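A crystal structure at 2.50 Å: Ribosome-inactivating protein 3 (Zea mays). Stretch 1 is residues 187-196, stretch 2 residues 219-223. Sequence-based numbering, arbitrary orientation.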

ATOM      1  N   VAL A 187      14.520   8.321   6.073  1.00 35.12           N
ATOM      2  CA  VAL A 187      13.907   9.572   5.657  1.00 34.19           C
ATOM      3  C   VAL A 187      13.887   9.663   4.140  1.00 35.12           C
ATOM      4  O   VAL A 187      12.917  10.152   3.563  1.00 34.68           O
ATOM      5  CB  VAL A 187      14.660  10.815   6.246  1.00 32.74           C
ATOM      6  CG1 VAL A 187      14.267  12.080   5.497  1.00 24.63           C
ATOM      7  CG2 VAL A 187      14.307  10.992   7.728  1.00 30.41           C
ATOM      8  N   THR A 188      14.948   9.181   3.498  1.00 34.50           N
ATOM      9  CA  THR A 188      15.028   9.231   2.042  1.00 35.75           C
ATOM     10  C   THR A 188      13.999   8.294   1.417  1.00 37.72           C
ATOM     11  O   THR A 188      13.293   8.676   0.494  1.00 38.22           O
ATOM     12  CB  THR A 188      16.465   8.874   1.537  1.00 38.46           C
ATOM     13  OG1 THR A 188      17.378   9.914   1.917  1.00 38.87           O
ATOM     14  CG2 THR A 188      16.492   8.736   0.012  1.00 35.82           C
ATOM     15  N   GLN A 189      13.921   7.068   1.926  1.00 40.01           N
ATOM     16  CA  GLN A 189      12.961   6.085   1.439  1.00 37.12           C
ATOM     17  C   GLN A 189      11.546   6.657   1.523  1.00 39.09           C
ATOM     18  O   GLN A 189      10.749   6.507   0.600  1.00 42.46           O
ATOM     19  CB  GLN A 189      13.012   4.819   2.293  1.00 32.46           C
ATOM     20  CG  GLN A 189      14.186   3.897   2.084  1.00 29.83           C
ATOM     21  CD  GLN A 189      14.064   2.648   2.955  1.00 35.31           C
ATOM     22  OE1 GLN A 189      14.103   1.515   2.462  1.00 33.90           O
ATOM     23  NE2 GLN A 189      13.902   2.856   4.257  1.00 31.83           N
ATOM     24  N   GLY A 190      11.241   7.296   2.648  1.00 37.22           N
ATOM     25  CA  GLY A 190       9.928   7.880   2.842  1.00 38.00           C
ATOM     26  C   GLY A 190       9.597   8.954   1.820  1.00 37.03           C
ATOM     27  O   GLY A 190       8.458   9.088   1.375  1.00 36.66           O
ATOM     28  N   LYS A 191      10.590   9.732   1.429  1.00 37.99           N
ATOM     29  CA  LYS A 191      10.318  10.773   0.452  1.00 39.82           C
ATOM     30  C   LYS A 191      10.054  10.160  -0.905  1.00 38.41           C
ATOM     31  O   LYS A 191       9.224  10.655  -1.667  1.00 36.86           O
ATOM     32  CB  LYS A 191      11.473  11.771   0.376  1.00 41.74           C
ATOM     33  CG  LYS A 191      11.273  12.939   1.323  1.00 43.92           C
ATOM     34  CD  LYS A 191      12.336  12.974   2.389  1.00 44.78           C
ATOM     35  CE  LYS A 191      13.299  14.102   2.111  1.00 48.80           C
ATOM     36  NZ  LYS A 191      13.504  14.259   0.643  1.00 54.65           N
ATOM     37  N   GLN A 192      10.755   9.073  -1.199  1.00 33.20           N
ATOM     38  CA  GLN A 192      10.563   8.398  -2.463  1.00 33.37           C
ATOM     39  C   GLN A 192       9.174   7.781  -2.446  1.00 33.44           C
ATOM     40  O   GLN A 192       8.398   7.986  -3.374  1.00 32.32           O
ATOM     41  CB  GLN A 192      11.649   7.341  -2.661  1.00 31.73           C
ATOM     42  CG  GLN A 192      13.047   7.945  -2.653  1.00 27.55           C
ATOM     43  CD  GLN A 192      14.113   6.925  -2.899  1.00 25.01           C
ATOM     44  OE1 GLN A 192      14.040   5.812  -2.395  1.00 30.01           O
ATOM     45  NE2 GLN A 192      15.119   7.296  -3.673  1.00 24.52           N
ATOM     46  N   VAL A 193       8.854   7.050  -1.379  1.00 30.39           N
ATOM     47  CA  VAL A 193       7.534   6.435  -1.233  1.00 29.67           C
ATOM     48  C   VAL A 193       6.370   7.437  -1.431  1.00 28.47           C
ATOM     49  O   VAL A 193       5.405   7.144  -2.130  1.00 28.58           O
ATOM     50  CB  VAL A 193       7.388   5.772   0.156  1.00 28.68           C
ATOM     51  CG1 VAL A 193       5.945   5.351   0.390  1.00 25.41           C
ATOM     52  CG2 VAL A 193       8.299   4.578   0.246  1.00 29.83           C
ATOM     53  N   GLN A 194       6.450   8.611  -0.815  1.00 26.08           N
ATOM     54  CA  GLN A 194       5.389   9.604  -0.986  1.00 31.65           C
ATOM     55  C   GLN A 194       5.383  10.183  -2.412  1.00 32.15           C
ATOM     56  O   GLN A 194       4.515  10.981  -2.764  1.00 35.04           O
ATOM     57  CB  GLN A 194       5.552  10.744   0.034  1.00 33.91           C
ATOM     58  CG  GLN A 194       5.109  10.395   1.463  1.00 38.95           C
ATOM     59  CD  GLN A 194       5.194  11.578   2.407  1.00 40.69           C
ATOM     60  OE1 GLN A 194       6.282  12.022   2.767  1.00 43.32           O
ATOM     61  NE2 GLN A 194       4.038  12.104   2.803  1.00 41.98           N
ATOM     62  N   LYS A 195       6.346   9.762  -3.230  1.00 29.86           N
ATOM     63  CA  LYS A 195       6.489  10.238  -4.605  1.00 25.00           C
ATOM     64  C   LYS A 195       6.204   9.182  -5.665  1.00 22.52           C
ATOM     65  O   LYS A 195       6.469   9.391  -6.845  1.00 18.65           O
ATOM     66  CB  LYS A 195       7.912  10.749  -4.822  1.00 26.48           C
ATOM     67  CG  LYS A 195       8.175  12.134  -4.296  1.00 27.24           C
ATOM     68  CD  LYS A 195       7.413  13.151  -5.111  1.00 34.83           C
ATOM     69  CE  LYS A 195       7.527  14.518  -4.494  1.00 39.62           C
ATOM     70  NZ  LYS A 195       7.282  14.412  -3.037  1.00 49.45           N
ATOM     71  N   TRP A 196       5.662   8.048  -5.257  1.00 23.77           N
ATOM     72  CA  TRP A 196       5.409   6.979  -6.217  1.00 25.63           C
ATOM     73  C   TRP A 196       4.876   7.418  -7.591  1.00 25.64           C
ATOM     74  O   TRP A 196       5.416   7.020  -8.621  1.00 30.33           O
ATOM     75  CB  TRP A 196       4.476   5.954  -5.592  1.00 15.68           C
ATOM     76  CG  TRP A 196       4.133   4.826  -6.487  1.00 18.92           C
ATOM     77  CD1 TRP A 196       4.981   3.901  -7.004  1.00 12.77           C
ATOM     78  CD2 TRP A 196       2.820   4.478  -6.946  1.00 13.71           C
ATOM     79  NE1 TRP A 196       4.277   2.988  -7.756  1.00 19.96           N
ATOM     80  CE2 TRP A 196       2.946   3.321  -7.733  1.00 15.75           C
ATOM     81  CE3 TRP A 196       1.547   5.036  -6.757  1.00  8.15           C
ATOM     82  CZ2 TRP A 196       1.840   2.699  -8.341  1.00 15.33           C
ATOM     83  CZ3 TRP A 196       0.448   4.422  -7.358  1.00 18.68           C
ATOM     84  CH2 TRP A 196       0.602   3.263  -8.142  1.00 10.49           C
TER
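Stretch 2, residues 219-223: KLGIK

Residues 219-223 lie against one side of the helix formed by residues 187-193 and against the turn that follows it. The segment has no regular secondary structure of its own: it leaves a preceding helix through a Schellman motif, in which Gly 221 takes a positive phi (89°, psi 20°), and Ile 222 then adopts an extended conformation (-111°/99°). A side chain at Gly 221 would be jammed against the carbonyl oxygen of Leu 220, so the backbone angles by themselves call for glycine. The backbones come nearest at Gln 192 and Leu 220, whose CA atoms are 6.2 Å apart, and the contact buries 271 Å² in total.

One hydrogen bond joins the two stretches. The side chain of Gln 192, with chi1 m and chi2 t, carries its amide to the peptide carbonyl at the helix exit, and NE2 of Gln 192 donates to O of Leu 220 at 3.0 Å with an N-H...O angle of 137°. The bond thus ties a buried side chain to the main chain of Leu 220, just before the Schellman glycine. The same amide nitrogen packs against Ile 222, with Gln 192 NE2 3.4 Å from Ile 222 CG1.

The remaining contacts are van der Waals, and Leu 220 dominates them. Its CA-to-CB bond points sideways, but the m, t rotamer brings the end of the side chain nearer to stretch 1, where one methyl group packs on Lys 191 and the other on the side chain of Lys 195. Leu 220 CD2 lies 3.8 Å from both O and CB of Lys 191, while Leu 220 CD1 approaches CG of Lys 195 to 3.4 Å, beyond the helix and within the type I turn from Val 193 to Trp 196. Towards the start of the helix, Thr 188 CG2 rests 3.8 Å from Leu 220 O, the same oxygen that accepts the hydrogen bond.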

ATOM      1  N   LYS A 219      16.665  15.004  -7.119  1.00 50.13           N
ATOM      2  CA  LYS A 219      16.382  15.479  -5.773  1.00 51.51           C
ATOM      3  C   LYS A 219      15.955  14.408  -4.784  1.00 49.22           C
ATOM      4  O   LYS A 219      16.070  14.603  -3.574  1.00 50.58           O
ATOM      5  CB  LYS A 219      15.334  16.585  -5.826  1.00 55.13           C
ATOM      6  CG  LYS A 219      15.950  17.929  -6.139  1.00 60.45           C
ATOM      7  CD  LYS A 219      16.812  18.432  -4.997  1.00 61.49           C
ATOM      8  CE  LYS A 219      17.465  19.761  -5.332  1.00 62.45           C
ATOM      9  NZ  LYS A 219      18.245  20.251  -4.167  1.00 62.15           N
ATOM     10  N   LEU A 220      15.467  13.280  -5.289  1.00 46.83           N
ATOM     11  CA  LEU A 220      15.044  12.191  -4.415  1.00 44.69           C
ATOM     12  C   LEU A 220      16.144  11.151  -4.253  1.00 46.14           C
ATOM     13  O   LEU A 220      15.981  10.179  -3.514  1.00 45.24           O
ATOM     14  CB  LEU A 220      13.782  11.519  -4.958  1.00 44.04           C
ATOM     15  CG  LEU A 220      12.462  12.288  -4.794  1.00 43.01           C
ATOM     16  CD1 LEU A 220      11.336  11.544  -5.499  1.00 44.04           C
ATOM     17  CD2 LEU A 220      12.144  12.456  -3.315  1.00 37.29           C
ATOM     18  N   GLY A 221      17.262  11.363  -4.942  1.00 43.32           N
ATOM     19  CA  GLY A 221      18.366  10.427  -4.860  1.00 44.16           C
ATOM     20  C   GLY A 221      18.266   9.319  -5.889  1.00 45.79           C
ATOM     21  O   GLY A 221      18.890   8.269  -5.740  1.00 49.29           O
ATOM     22  N   ILE A 222      17.477   9.558  -6.934  1.00 45.03           N
ATOM     23  CA  ILE A 222      17.277   8.590  -8.009  1.00 41.06           C
ATOM     24  C   ILE A 222      17.949   9.156  -9.267  1.00 43.29           C
ATOM     25  O   ILE A 222      17.375  10.000  -9.968  1.00 39.70           O
ATOM     26  CB  ILE A 222      15.763   8.385  -8.273  1.00 42.25           C
ATOM     27  CG1 ILE A 222      15.012   8.267  -6.936  1.00 37.82           C
ATOM     28  CG2 ILE A 222      15.547   7.125  -9.104  1.00 36.47           C
ATOM     29  CD1 ILE A 222      13.527   8.051  -7.074  1.00 33.56           C
ATOM     30  N   LYS A 223      19.161   8.683  -9.556  1.00 43.57           N
ATOM     31  CA  LYS A 223      19.929   9.181 -10.692  1.00 43.36           C
ATOM     32  C   LYS A 223      19.327   9.037 -12.076  1.00 43.19           C
ATOM     33  O   LYS A 223      19.265  10.011 -12.843  1.00 39.52           O
ATOM     34  CB  LYS A 223      21.326   8.567 -10.699  1.00 47.81           C
ATOM     35  CG  LYS A 223      22.388   9.428 -10.015  1.00 60.68           C
ATOM     36  CD  LYS A 223      22.418   9.279  -8.485  1.00 65.24           C
ATOM     37  CE  LYS A 223      21.196   9.876  -7.796  1.00 65.52           C
ATOM     38  NZ  LYS A 223      21.067  11.338  -8.033  1.00 66.94           N
TER